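Local coordinates for protein alpha-L-rhamnosidase (Klebsiella oxytoca, PDB 4XHC) that hydrolyses terminal alpha-L-rhamnose residues from glycosides, as a two-domain member of glycoside hydrolase family 78 that binds rhamnose in its helical domain, at residues A369-Y377 against I434-G442; R447-E455 against A475-E484. All blocks are in the same frame, centred on the assembly; numbering follows the deposited sequence.

Interaction 1 of 2, residues A369-Y377 against I434-G442; sequences AAAQGVLIY and IWLVLAEVG
Trp435 reaches from helix 430-438 into a hole on helix 368-389 formed by Ala370, Gly373, Val374 and Tyr377, a knob-into-hole fit. One face of its indole receives Val374: methyl CG2 sits 3.4 Å from the centroid of the six-membered ring and only 10° off the normal, a CH-pi contact. Val374 turns this methyl anti to its carbonyl carbon, which sets CG2 over the ring, while CG1 lies anti to the backbone N. On the opposite face Leu438 CD1, from Trp435's own helix, lies toward the rim. The far edge of the indole points at the face of Tyr377, giving a T-shaped pair with planes at 84° and Trp435 CZ3 4.0 Å from Tyr377 CG. Gly373 suits its place because it has no side chain on the side facing the second helix, and its CA itself meets Leu436 CD2 at 3.7 Å; Ala439 CB packs against Ile376 CG2 at the same distance. The segment axes approach to 7.6 Å and run at 23°, nearly parallel, until a Schellman motif with positive phi at Glu440 ends the second helix. Farther out, His471 of helix 466-478 meets the Trp435 ring, while Phe307 of helix 302-319 backs Val374. No hydrogen bond joins the two segments, so their mutual hold depends on the shape of buried apolar surfaces and on the aromatic contacts.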
ATOM      1  N   ALA A 369      13.102  43.548 -14.613  1.00 48.10           N
ATOM      2  CA  ALA A 369      12.158  44.410 -15.343  1.00 48.05           C
ATOM      3  C   ALA A 369      10.705  43.985 -15.126  1.00 47.02           C
ATOM      4  O   ALA A 369       9.836  44.822 -14.931  1.00 47.63           O
ATOM      5  CB  ALA A 369      12.485  44.426 -16.830  1.00 48.32           C
ATOM      6  N   ALA A 370      10.446  42.680 -15.178  1.00 46.68           N
ATOM      7  CA  ALA A 370       9.107  42.157 -14.933  1.00 45.16           C
ATOM      8  C   ALA A 370       8.639  42.502 -13.529  1.00 44.57           C
ATOM      9  O   ALA A 370       7.498  42.890 -13.344  1.00 44.73           O
ATOM     10  CB  ALA A 370       9.069  40.650 -15.148  1.00 44.82           C
ATOM     11  N   ALA A 371       9.524  42.362 -12.545  1.00 44.71           N
ATOM     12  CA  ALA A 371       9.216  42.733 -11.166  1.00 45.64           C
ATOM     13  C   ALA A 371       8.899  44.230 -11.022  1.00 47.04           C
ATOM     14  O   ALA A 371       7.987  44.608 -10.292  1.00 47.72           O
ATOM     15  CB  ALA A 371      10.369  42.356 -10.254  1.00 47.64           C
ATOM     16  N   GLN A 372       9.643  45.076 -11.721  1.00 47.87           N
ATOM     17  CA  GLN A 372       9.356  46.502 -11.737  1.00 49.53           C
ATOM     18  C   GLN A 372       7.929  46.739 -12.230  1.00 48.97           C
ATOM     19  O   GLN A 372       7.197  47.561 -11.669  1.00 52.04           O
ATOM     20  CB  GLN A 372      10.358  47.231 -12.638  1.00 50.76           C
ATOM     21  CG  GLN A 372      10.208  48.752 -12.682  1.00 53.32           C
ATOM     22  CD  GLN A 372      10.834  49.475 -11.503  1.00 54.44           C
ATOM     23  OE1 GLN A 372      11.548  48.886 -10.700  1.00 55.36           O
ATOM     24  NE2 GLN A 372      10.610  50.778 -11.430  1.00 57.52           N
ATOM     25  N   GLY A 373       7.540  46.028 -13.283  1.00 46.45           N
ATOM     26  CA  GLY A 373       6.203  46.143 -13.843  1.00 46.30           C
ATOM     27  C   GLY A 373       5.128  45.648 -12.893  1.00 46.54           C
ATOM     28  O   GLY A 373       4.047  46.221 -12.810  1.00 46.85           O
ATOM     29  N   VAL A 374       5.410  44.580 -12.165  1.00 46.44           N
ATOM     30  CA  VAL A 374       4.424  44.060 -11.230  1.00 47.58           C
ATOM     31  C   VAL A 374       4.202  45.060 -10.099  1.00 49.19           C
ATOM     32  O   VAL A 374       3.075  45.273  -9.662  1.00 53.12           O
ATOM     33  CB  VAL A 374       4.828  42.672 -10.695  1.00 47.23           C
ATOM     34  CG1 VAL A 374       3.947  42.257  -9.523  1.00 46.95           C
ATOM     35  CG2 VAL A 374       4.735  41.636 -11.811  1.00 46.45           C
ATOM     36  N   LEU A 375       5.275  45.686  -9.645  1.00 48.76           N
ATOM     37  CA  LEU A 375       5.183  46.683  -8.594  1.00 49.77           C
ATOM     38  C   LEU A 375       4.304  47.851  -9.025  1.00 51.02           C
ATOM     39  O   LEU A 375       3.417  48.277  -8.288  1.00 51.83           O
ATOM     40  CB  LEU A 375       6.585  47.185  -8.223  1.00 50.37           C
ATOM     41  CG  LEU A 375       6.650  48.285  -7.165  1.00 50.86           C
ATOM     42  CD1 LEU A 375       5.939  47.843  -5.896  1.00 50.61           C
ATOM     43  CD2 LEU A 375       8.098  48.642  -6.884  1.00 51.77           C
ATOM     44  N   ILE A 376       4.561  48.367 -10.221  1.00 51.34           N
ATOM     45  CA  ILE A 376       3.807  49.504 -10.751  1.00 51.58           C
ATOM     46  C   ILE A 376       2.341  49.136 -10.991  1.00 51.45           C
ATOM     47  O   ILE A 376       1.445  49.938 -10.754  1.00 52.76           O
ATOM     48  CB  ILE A 376       4.435  50.017 -12.063  1.00 51.70           C
ATOM     49  CG1 ILE A 376       5.811  50.624 -11.778  1.00 51.91           C
ATOM     50  CG2 ILE A 376       3.532  51.049 -12.731  1.00 53.43           C
ATOM     51  CD1 ILE A 376       6.641  50.873 -13.018  1.00 52.11           C
ATOM     52  N   TYR A 377       2.110  47.919 -11.468  1.00 51.08           N
ATOM     53  CA  TYR A 377       0.757  47.416 -11.699  1.00 52.02           C
ATOM     54  C   TYR A 377      -0.043  47.363 -10.399  1.00 53.26           C
ATOM     55  O   TYR A 377      -1.201  47.786 -10.357  1.00 53.26           O
ATOM     56  CB  TYR A 377       0.820  46.014 -12.333  1.00 50.92           C
ATOM     57  CG  TYR A 377      -0.526  45.429 -12.691  1.00 50.30           C
ATOM     58  CD1 TYR A 377      -1.232  44.665 -11.778  1.00 50.47           C
ATOM     59  CD2 TYR A 377      -1.089  45.637 -13.950  1.00 50.60           C
ATOM     60  CE1 TYR A 377      -2.467  44.134 -12.099  1.00 52.05           C
ATOM     61  CE2 TYR A 377      -2.318  45.108 -14.282  1.00 51.23           C
ATOM     62  CZ  TYR A 377      -3.003  44.358 -13.351  1.00 52.70           C
ATOM     63  OH  TYR A 377      -4.227  43.822 -13.652  1.00 54.52           O
ATOM     64  N   ILE A 434       5.793  42.332 -21.482  1.00 47.04           N
ATOM     65  CA  ILE A 434       4.402  42.092 -21.115  1.00 45.90           C
ATOM     66  C   ILE A 434       4.049  42.873 -19.854  1.00 44.45           C
ATOM     67  O   ILE A 434       3.032  43.565 -19.819  1.00 44.32           O
ATOM     68  CB  ILE A 434       4.150  40.577 -20.899  1.00 45.68           C
ATOM     69  CG1 ILE A 434       4.235  39.829 -22.235  1.00 45.10           C
ATOM     70  CG2 ILE A 434       2.793  40.328 -20.265  1.00 47.58           C
ATOM     71  CD1 ILE A 434       4.403  38.332 -22.095  1.00 44.74           C
ATOM     72  N   TRP A 435       4.900  42.765 -18.835  1.00 42.54           N
ATOM     73  CA  TRP A 435       4.595  43.355 -17.536  1.00 43.20           C
ATOM     74  C   TRP A 435       4.735  44.865 -17.526  1.00 43.10           C
ATOM     75  O   TRP A 435       3.950  45.547 -16.874  1.00 45.68           O
ATOM     76  CB  TRP A 435       5.431  42.723 -16.417  1.00 42.66           C
ATOM     77  CG  TRP A 435       4.753  41.548 -15.836  1.00 44.34           C
ATOM     78  CD1 TRP A 435       5.103  40.230 -15.978  1.00 44.06           C
ATOM     79  CD2 TRP A 435       3.559  41.562 -15.056  1.00 46.36           C
ATOM     80  NE1 TRP A 435       4.207  39.430 -15.315  1.00 45.24           N
ATOM     81  CE2 TRP A 435       3.247  40.220 -14.741  1.00 47.41           C
ATOM     82  CE3 TRP A 435       2.714  42.576 -14.598  1.00 47.75           C
ATOM     83  CZ2 TRP A 435       2.125  39.871 -13.979  1.00 51.32           C
ATOM     84  CZ3 TRP A 435       1.592  42.228 -13.838  1.00 50.47           C
ATOM     85  CH2 TRP A 435       1.311  40.889 -13.537  1.00 52.38           C
ATOM     86  N   LEU A 436       5.708  45.400 -18.246  1.00 41.70           N
ATOM     87  CA  LEU A 436       5.854  46.856 -18.305  1.00 42.79           C
ATOM     88  C   LEU A 436       4.810  47.518 -19.212  1.00 44.28           C
ATOM     89  O   LEU A 436       4.541  48.709 -19.073  1.00 48.47           O
ATOM     90  CB  LEU A 436       7.278  47.251 -18.697  1.00 40.36           C
ATOM     91  CG  LEU A 436       8.297  47.007 -17.576  1.00 39.79           C
ATOM     92  CD1 LEU A 436       9.723  47.078 -18.101  1.00 39.18           C
ATOM     93  CD2 LEU A 436       8.115  47.983 -16.418  1.00 40.57           C
ATOM     94  N   VAL A 437       4.215  46.755 -20.122  1.00 43.15           N
ATOM     95  CA  VAL A 437       3.053  47.237 -20.862  1.00 45.38           C
ATOM     96  C   VAL A 437       1.793  47.215 -19.980  1.00 47.76           C
ATOM     97  O   VAL A 437       0.972  48.124 -20.043  1.00 49.53           O
ATOM     98  CB  VAL A 437       2.840  46.446 -22.177  1.00 45.13           C
ATOM     99  CG1 VAL A 437       1.474  46.734 -22.803  1.00 46.76           C
ATOM    100  CG2 VAL A 437       3.944  46.784 -23.160  1.00 44.34           C
ATOM    101  N   LEU A 438       1.634  46.181 -19.163  1.00 48.38           N
ATOM    102  CA  LEU A 438       0.490  46.118 -18.265  1.00 50.69           C
ATOM    103  C   LEU A 438       0.568  47.207 -17.204  1.00 50.66           C
ATOM    104  O   LEU A 438      -0.453  47.703 -16.732  1.00 53.60           O
ATOM    105  CB  LEU A 438       0.398  44.736 -17.609  1.00 52.57           C
ATOM    106  CG  LEU A 438      -0.040  43.586 -18.523  1.00 52.45           C
ATOM    107  CD1 LEU A 438       0.103  42.265 -17.792  1.00 52.39           C
ATOM    108  CD2 LEU A 438      -1.476  43.772 -18.994  1.00 54.52           C
ATOM    109  N   ALA A 439       1.788  47.574 -16.840  1.00 49.20           N
ATOM    110  CA  ALA A 439       2.039  48.625 -15.857  1.00 50.85           C
ATOM    111  C   ALA A 439       1.706  50.027 -16.369  1.00 53.02           C
ATOM    112  O   ALA A 439       1.659  50.982 -15.589  1.00 53.30           O
ATOM    113  CB  ALA A 439       3.493  48.568 -15.424  1.00 49.48           C
ATOM    114  N   GLU A 440       1.508  50.137 -17.682  1.00 54.41           N
ATOM    115  CA  GLU A 440       1.161  51.393 -18.356  1.00 56.59           C
ATOM    116  C   GLU A 440       2.294  52.415 -18.272  1.00 54.95           C
ATOM    117  O   GLU A 440       2.054  53.599 -18.080  1.00 55.64           O
ATOM    118  CB  GLU A 440      -0.167  51.968 -17.832  1.00 59.98           C
ATOM    119  CG  GLU A 440      -1.325  50.981 -17.869  1.00 61.07           C
ATOM    120  CD  GLU A 440      -2.685  51.652 -17.927  1.00 65.69           C
ATOM    121  OE1 GLU A 440      -2.948  52.566 -17.109  1.00 67.80           O
ATOM    122  OE2 GLU A 440      -3.496  51.257 -18.797  1.00 68.62           O
ATOM    123  N   VAL A 441       3.529  51.934 -18.409  1.00 51.50           N
ATOM    124  CA  VAL A 441       4.698  52.808 -18.515  1.00 50.68           C
ATOM    125  C   VAL A 441       4.703  53.385 -19.927  1.00 51.22           C
ATOM    126  O   VAL A 441       4.351  52.688 -20.872  1.00 52.54           O
ATOM    127  CB  VAL A 441       6.003  52.026 -18.250  1.00 47.90           C
ATOM    128  CG1 VAL A 441       7.222  52.892 -18.505  1.00 48.81           C
ATOM    129  CG2 VAL A 441       6.028  51.482 -16.828  1.00 46.68           C
ATOM    130  N   GLY A 442       5.082  54.653 -20.071  1.00 52.36           N
ATOM    131  CA  GLY A 442       5.174  55.277 -21.390  1.00 52.69           C
ATOM    132  C   GLY A 442       3.829  55.705 -21.934  1.00 55.08           C
ATOM    133  O   GLY A 442       2.922  55.991 -21.174  1.00 56.49           O
TER

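Interaction 2 of 2, residues R447-E455 against A475-E484; sequences RREIMRNLE and ALLQCGLRDE. With SO4 (sulfate ion), chain D.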
ATOM      1  N   ARG A 447       3.301  51.586 -26.311  1.00 57.98           N
ATOM      2  CA  ARG A 447       2.923  50.255 -25.850  1.00 54.04           C
ATOM      3  C   ARG A 447       2.366  49.381 -26.965  1.00 52.52           C
ATOM      4  O   ARG A 447       2.639  48.194 -27.024  1.00 49.59           O
ATOM      5  CB  ARG A 447       1.915  50.380 -24.710  1.00 56.25           C
ATOM      6  CG  ARG A 447       2.560  50.740 -23.380  1.00 56.58           C
ATOM      7  CD  ARG A 447       1.550  50.863 -22.241  1.00 58.42           C
ATOM      8  NE  ARG A 447       1.370  52.255 -21.823  1.00 61.38           N
ATOM      9  CZ  ARG A 447       0.206  52.875 -21.701  1.00 65.42           C
ATOM     10  NH1 ARG A 447      -0.938  52.241 -21.942  1.00 68.95           N
ATOM     11  NH2 ARG A 447       0.185  54.143 -21.328  1.00 68.78           N
ATOM     12  N   ARG A 448       1.577  49.972 -27.849  1.00 53.74           N
ATOM     13  CA  ARG A 448       1.083  49.253 -29.011  1.00 53.97           C
ATOM     14  C   ARG A 448       2.250  48.873 -29.933  1.00 53.30           C
ATOM     15  O   ARG A 448       2.301  47.749 -30.417  1.00 52.64           O
ATOM     16  CB  ARG A 448       0.041  50.089 -29.745  1.00 56.86           C
ATOM     17  CG  ARG A 448      -0.812  49.315 -30.731  1.00 58.48           C
ATOM     18  CD  ARG A 448      -1.884  50.218 -31.284  1.00 63.37           C
ATOM     19  NE  ARG A 448      -2.475  49.684 -32.513  1.00 65.74           N
ATOM     20  CZ  ARG A 448      -3.735  49.253 -32.644  1.00 67.81           C
ATOM     21  NH1 ARG A 448      -4.595  49.259 -31.620  1.00 68.45           N
ATOM     22  NH2 ARG A 448      -4.149  48.809 -33.822  1.00 69.33           N
ATOM     23  N   GLU A 449       3.182  49.804 -30.158  1.00 55.68           N
ATOM     24  CA  GLU A 449       4.438  49.531 -30.899  1.00 55.22           C
ATOM     25  C   GLU A 449       5.263  48.385 -30.294  1.00 51.29           C
ATOM     26  O   GLU A 449       5.893  47.630 -31.034  1.00 51.68           O
ATOM     27  CB  GLU A 449       5.344  50.800 -30.970  1.00 57.40           C
ATOM     28  CG  GLU A 449       4.847  51.967 -31.851  1.00 62.81           C
ATOM     29  CD  GLU A 449       5.632  53.283 -31.668  1.00 64.48           C
ATOM     30  OE1 GLU A 449       5.168  54.334 -32.185  1.00 64.89           O
ATOM     31  OE2 GLU A 449       6.697  53.280 -31.002  1.00 63.63           O
ATOM     32  N   ILE A 450       5.263  48.248 -28.970  1.00 48.29           N
ATOM     33  CA  ILE A 450       5.962  47.125 -28.324  1.00 47.27           C
ATOM     34  C   ILE A 450       5.306  45.763 -28.633  1.00 46.35           C
ATOM     35  O   ILE A 450       6.005  44.776 -28.876  1.00 44.05           O
ATOM     36  CB  ILE A 450       6.077  47.325 -26.793  1.00 47.11           C
ATOM     37  CG1 ILE A 450       7.077  48.434 -26.478  1.00 47.33           C
ATOM     38  CG2 ILE A 450       6.522  46.043 -26.083  1.00 46.89           C
ATOM     39  CD1 ILE A 450       6.951  48.975 -25.072  1.00 47.39           C
ATOM     40  N   MET A 451       3.975  45.711 -28.627  1.00 47.77           N
ATOM     41  CA  MET A 451       3.266  44.464 -28.888  1.00 48.35           C
ATOM     42  C   MET A 451       3.429  44.045 -30.348  1.00 49.60           C
ATOM     43  O   MET A 451       3.522  42.852 -30.642  1.00 50.21           O
ATOM     44  CB  MET A 451       1.782  44.582 -28.544  1.00 50.48           C
ATOM     45  CG  MET A 451       1.475  44.996 -27.109  1.00 50.75           C
ATOM     46  SD  MET A 451       2.241  44.027 -25.792  1.00 51.33           S
ATOM     47  CE  MET A 451       1.491  42.419 -26.050  1.00 52.69           C
ATOM     48  N   ARG A 452       3.477  45.021 -31.255  1.00 51.46           N
ATOM     49  CA  ARG A 452       3.835  44.763 -32.659  1.00 54.03           C
ATOM     50  C   ARG A 452       5.273  44.285 -32.810  1.00 53.45           C
ATOM     51  O   ARG A 452       5.574  43.479 -33.687  1.00 54.74           O
ATOM     52  CB  ARG A 452       3.673  46.020 -33.518  1.00 55.73           C
ATOM     53  CG  ARG A 452       2.249  46.465 -33.743  1.00 57.43           C
ATOM     54  CD  ARG A 452       1.440  45.353 -34.376  1.00 58.94           C
ATOM     55  NE  ARG A 452       0.161  45.828 -34.881  1.00 61.99           N
ATOM     56  CZ  ARG A 452      -0.841  45.033 -35.249  1.00 63.28           C
ATOM     57  NH1 ARG A 452      -0.726  43.706 -35.175  1.00 63.19           N
ATOM     58  NH2 ARG A 452      -1.973  45.566 -35.684  1.00 65.13           N
ATOM     59  N   ASN A 453       6.152  44.779 -31.954  1.00 52.94           N
ATOM     60  CA  ASN A 453       7.545  44.383 -31.988  1.00 54.94           C
ATOM     61  C   ASN A 453       7.738  42.915 -31.541  1.00 51.99           C
ATOM     62  O   ASN A 453       8.607  42.220 -32.059  1.00 52.67           O
ATOM     63  CB  ASN A 453       8.373  45.346 -31.127  1.00 57.95           C
ATOM     64  CG  ASN A 453       9.818  45.427 -31.551  1.00 64.27           C
ATOM     65  OD1 ASN A 453      10.166  45.063 -32.667  1.00 72.68           O
ATOM     66  ND2 ASN A 453      10.674  45.902 -30.659  1.00 66.36           N
ATOM     67  N   LEU A 454       6.922  42.439 -30.603  1.00 48.78           N
ATOM     68  CA  LEU A 454       6.955  41.024 -30.209  1.00 46.29           C
ATOM     69  C   LEU A 454       6.544  40.105 -31.350  1.00 47.15           C
ATOM     70  O   LEU A 454       7.098  39.023 -31.518  1.00 51.16           O
ATOM     71  CB  LEU A 454       6.016  40.764 -29.052  1.00 45.27           C
ATOM     72  CG  LEU A 454       6.317  41.471 -27.725  1.00 44.49           C
ATOM     73  CD1 LEU A 454       5.154  41.276 -26.772  1.00 45.82           C
ATOM     74  CD2 LEU A 454       7.589  40.961 -27.079  1.00 44.40           C
ATOM     75  N   GLU A 455       5.598  40.568 -32.153  1.00 47.90           N
ATOM     76  CA  GLU A 455       4.968  39.797 -33.204  1.00 49.87           C
ATOM     77  C   GLU A 455       5.918  39.683 -34.393  1.00 50.71           C
ATOM     78  O   GLU A 455       6.030  38.634 -35.003  1.00 52.69           O
ATOM     79  CB  GLU A 455       3.651  40.500 -33.594  1.00 52.26           C
ATOM     80  CG  GLU A 455       3.202  40.400 -35.045  1.00 56.52           C
ATOM     81  CD  GLU A 455       1.881  41.128 -35.324  1.00 58.41           C
ATOM     82  OE1 GLU A 455       1.140  41.489 -34.374  1.00 57.01           O
ATOM     83  OE2 GLU A 455       1.591  41.342 -36.519  1.00 60.57           O
ATOM     84  N   ALA A 475      -2.337  42.087 -22.259  1.00 47.27           N
ATOM     85  CA  ALA A 475      -1.600  43.205 -22.836  1.00 48.53           C
ATOM     86  C   ALA A 475      -2.075  43.513 -24.256  1.00 49.68           C
ATOM     87  O   ALA A 475      -2.209  44.679 -24.628  1.00 52.50           O
ATOM     88  CB  ALA A 475      -0.104  42.937 -22.818  1.00 47.88           C
ATOM     89  N   LEU A 476      -2.337  42.481 -25.046  1.00 49.47           N
ATOM     90  CA  LEU A 476      -2.874  42.689 -26.389  1.00 50.48           C
ATOM     91  C   LEU A 476      -4.199  43.439 -26.330  1.00 51.79           C
ATOM     92  O   LEU A 476      -4.381  44.436 -27.026  1.00 54.53           O
ATOM     93  CB  LEU A 476      -3.040  41.358 -27.128  1.00 50.39           C
ATOM     94  CG  LEU A 476      -1.737  40.677 -27.563  1.00 50.37           C
ATOM     95  CD1 LEU A 476      -1.992  39.241 -27.993  1.00 50.08           C
ATOM     96  CD2 LEU A 476      -1.064  41.445 -28.692  1.00 52.34           C
ATOM     97  N   LEU A 477      -5.117  42.971 -25.487  1.00 52.80           N
ATOM     98  CA  LEU A 477      -6.440  43.605 -25.351  1.00 53.92           C
ATOM     99  C   LEU A 477      -6.338  45.062 -24.871  1.00 53.52           C
ATOM    100  O   LEU A 477      -7.011  45.939 -25.405  1.00 53.33           O
ATOM    101  CB  LEU A 477      -7.345  42.788 -24.414  1.00 54.57           C
ATOM    102  CG  LEU A 477      -7.843  41.443 -24.968  1.00 54.90           C
ATOM    103  CD1 LEU A 477      -8.580  40.639 -23.902  1.00 54.81           C
ATOM    104  CD2 LEU A 477      -8.741  41.645 -26.185  1.00 56.18           C
ATOM    105  N   GLN A 478      -5.479  45.307 -23.884  1.00 51.85           N
ATOM    106  CA  GLN A 478      -5.266  46.649 -23.341  1.00 52.48           C
ATOM    107  C   GLN A 478      -4.801  47.648 -24.414  1.00 53.87           C
ATOM    108  O   GLN A 478      -5.149  48.821 -24.353  1.00 55.18           O
ATOM    109  CB  GLN A 478      -4.253  46.580 -22.195  1.00 51.91           C
ATOM    110  CG  GLN A 478      -3.981  47.882 -21.471  1.00 53.04           C
ATOM    111  CD  GLN A 478      -2.757  47.791 -20.572  1.00 53.59           C
ATOM    112  OE1 GLN A 478      -2.765  47.098 -19.559  1.00 52.73           O
ATOM    113  NE2 GLN A 478      -1.696  48.507 -20.942  1.00 55.51           N
ATOM    114  N   CYS A 479      -4.035  47.180 -25.398  1.00 52.94           N
ATOM    115  CA  CYS A 479      -3.571  48.032 -26.483  1.00 54.27           C
ATOM    116  C   CYS A 479      -4.527  48.038 -27.680  1.00 57.29           C
ATOM    117  O   CYS A 479      -4.191  48.568 -28.744  1.00 60.47           O
ATOM    118  CB  CYS A 479      -2.181  47.593 -26.937  1.00 53.49           C
ATOM    119  SG  CYS A 479      -0.933  47.574 -25.624  1.00 51.43           S
ATOM    120  N   GLY A 480      -5.721  47.472 -27.513  1.00 58.82           N
ATOM    121  CA  GLY A 480      -6.740  47.483 -28.561  1.00 59.35           C
ATOM    122  C   GLY A 480      -6.461  46.523 -29.703  1.00 59.75           C
ATOM    123  O   GLY A 480      -7.022  46.680 -30.778  1.00 61.75           O
ATOM    124  N   LEU A 481      -5.607  45.522 -29.473  1.00 58.23           N
ATOM    125  CA  LEU A 481      -5.272  44.522 -30.493  1.00 57.22           C
ATOM    126  C   LEU A 481      -6.148  43.284 -30.302  1.00 57.62           C
ATOM    127  O   LEU A 481      -5.653  42.201 -29.968  1.00 55.33           O
ATOM    128  CB  LEU A 481      -3.794  44.154 -30.413  1.00 55.13           C
ATOM    129  CG  LEU A 481      -2.844  45.293 -30.747  1.00 55.85           C
ATOM    130  CD1 LEU A 481      -1.412  44.943 -30.358  1.00 55.75           C
ATOM    131  CD2 LEU A 481      -2.940  45.640 -32.224  1.00 57.19           C
ATOM    132  N   ARG A 482      -7.447  43.462 -30.549  1.00 59.21           N
ATOM    133  CA  ARG A 482      -8.472  42.471 -30.218  1.00 58.64           C
ATOM    134  C   ARG A 482      -8.415  41.237 -31.129  1.00 58.98           C
ATOM    135  O   ARG A 482      -8.456  40.105 -30.650  1.00 57.68           O
ATOM    136  CB  ARG A 482      -9.851  43.136 -30.281  1.00 61.16           C
ATOM    137  CG  ARG A 482     -11.027  42.304 -29.771  1.00 62.08           C
ATOM    138  CD  ARG A 482     -12.352  42.877 -30.280  1.00 64.38           C
ATOM    139  NE  ARG A 482     -13.456  41.926 -30.150  1.00 65.61           N
ATOM    140  CZ  ARG A 482     -14.122  41.683 -29.020  1.00 66.05           C
ATOM    141  NH1 ARG A 482     -13.815  42.324 -27.889  1.00 66.23           N
ATOM    142  NH2 ARG A 482     -15.101  40.784 -29.011  1.00 65.56           N
ATOM    143  N   ASP A 483      -8.321  41.448 -32.438  1.00 61.22           N
ATOM    144  CA  ASP A 483      -8.216  40.335 -33.387  1.00 62.21           C
ATOM    145  C   ASP A 483      -6.967  39.477 -33.130  1.00 60.97           C
ATOM    146  O   ASP A 483      -7.015  38.250 -33.250  1.00 60.79           O
ATOM    147  CB  ASP A 483      -8.214  40.859 -34.828  1.00 65.01           C
ATOM    148  CG  ASP A 483      -9.579  41.388 -35.267  1.00 68.15           C
ATOM    149  OD1 ASP A 483     -10.616  40.781 -34.911  1.00 68.22           O
ATOM    150  OD2 ASP A 483      -9.616  42.406 -35.989  1.00 71.27           O
ATOM    151  N   GLU A 484      -5.867  40.133 -32.766  1.00 59.80           N
ATOM    152  CA  GLU A 484      -4.604  39.455 -32.461  1.00 58.81           C
ATOM    153  C   GLU A 484      -4.721  38.610 -31.186  1.00 57.08           C
ATOM    154  O   GLU A 484      -4.105  37.556 -31.083  1.00 55.95           O
ATOM    155  CB  GLU A 484      -3.456  40.468 -32.314  1.00 59.14           C
ATOM    156  CG  GLU A 484      -3.017  41.175 -33.604  1.00 62.16           C
ATOM    157  CD  GLU A 484      -4.000  42.232 -34.142  1.00 64.92           C
ATOM    158  OE1 GLU A 484      -5.004  42.582 -33.462  1.00 64.69           O
ATOM    159  OE2 GLU A 484      -3.758  42.721 -35.270  1.00 66.14           O
TER
HETATM  160  S   SO4 D 901      -0.968  49.287 -35.975  1.00 62.24           S
HETATM  161  O1  SO4 D 901      -1.923  49.601 -37.049  1.00 59.09           O
HETATM  162  O2  SO4 D 901       0.235  48.731 -36.647  1.00 59.21           O
HETATM  163  O3  SO4 D 901      -0.744  50.517 -35.195  1.00 64.91           O
HETATM  164  O4  SO4 D 901      -1.489  48.356 -34.950  1.00 65.15           O
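Met451, on helix 444-456, lays its side chain along Leu481, Cys479 and Ala475, running back onto the last turn of helix 466-478. Its CB meets Leu481 CD1 at 3.7 Å, and CG comes 3.8 Å from Cys479 SG. Bends at chi2 (-53°) and chi3 (-64°) then fold the chain so that SD lies beside Ala475 CB and the terminal CE rests 3.6 Å from that same methyl, with Leu476 CD2 next to it. An unbranched thioether suits this winding path, and the short side chains of Ala475 and Cys479 are consistent with so close an approach. Helix 466-478 ends here in a Schellman motif in which Gly480 takes the positive phi that glycine adopts readily; Leu481 then holds the N-cap position of helix 482-498, so the contact packs one helix against the turn joining two others. At the turn Arg448 NH1 donates to Cys479 O (3.0 Å), in the carbonyl plane but tilted from the guanidinium plane. Leu481 CD2 lies over a face of the Arg448 guanidinium and, nearer the rim, over a face of that of Arg452. Both arginines turn their edges to a sulfate, probably from the crystallisation liquor: NE and NH2 of each donate to its O4, with Arg448 NH2 at 2.9 Å. Two cations together probably help to hold the anion. Arg452 NH1 also bridges to Glu484 OE2 at 3.2 Å, approached from above the carboxylate plane, while Glu455 OE1 accepts from the same nitrogen at 3.0 Å, in the guanidinium plane.

How the interactions relate
Interactions 1 and 2 follow one another along the chain and lie on the same side of its centre, their own centres 15 Å apart within the family's six-hairpin glycosidase domain. Helices 430-438 and 444-456 are successive, and the end of the first joins the two contacts: Val437 O is 2.8 Å from Gln478 NE2, and Val441 O is 3.2 Å from Arg447 NE, both probable hydrogen bonds. Long polar side chains of interaction 2 thus meet backbone carbonyls at the helix end of interaction 1. The Trp435 side chain is about 12 Å from the bound rhamnose, and Trp435 is not among the pocket-lining residues; the sulfate of interaction 2 is probably a crystallisation ion.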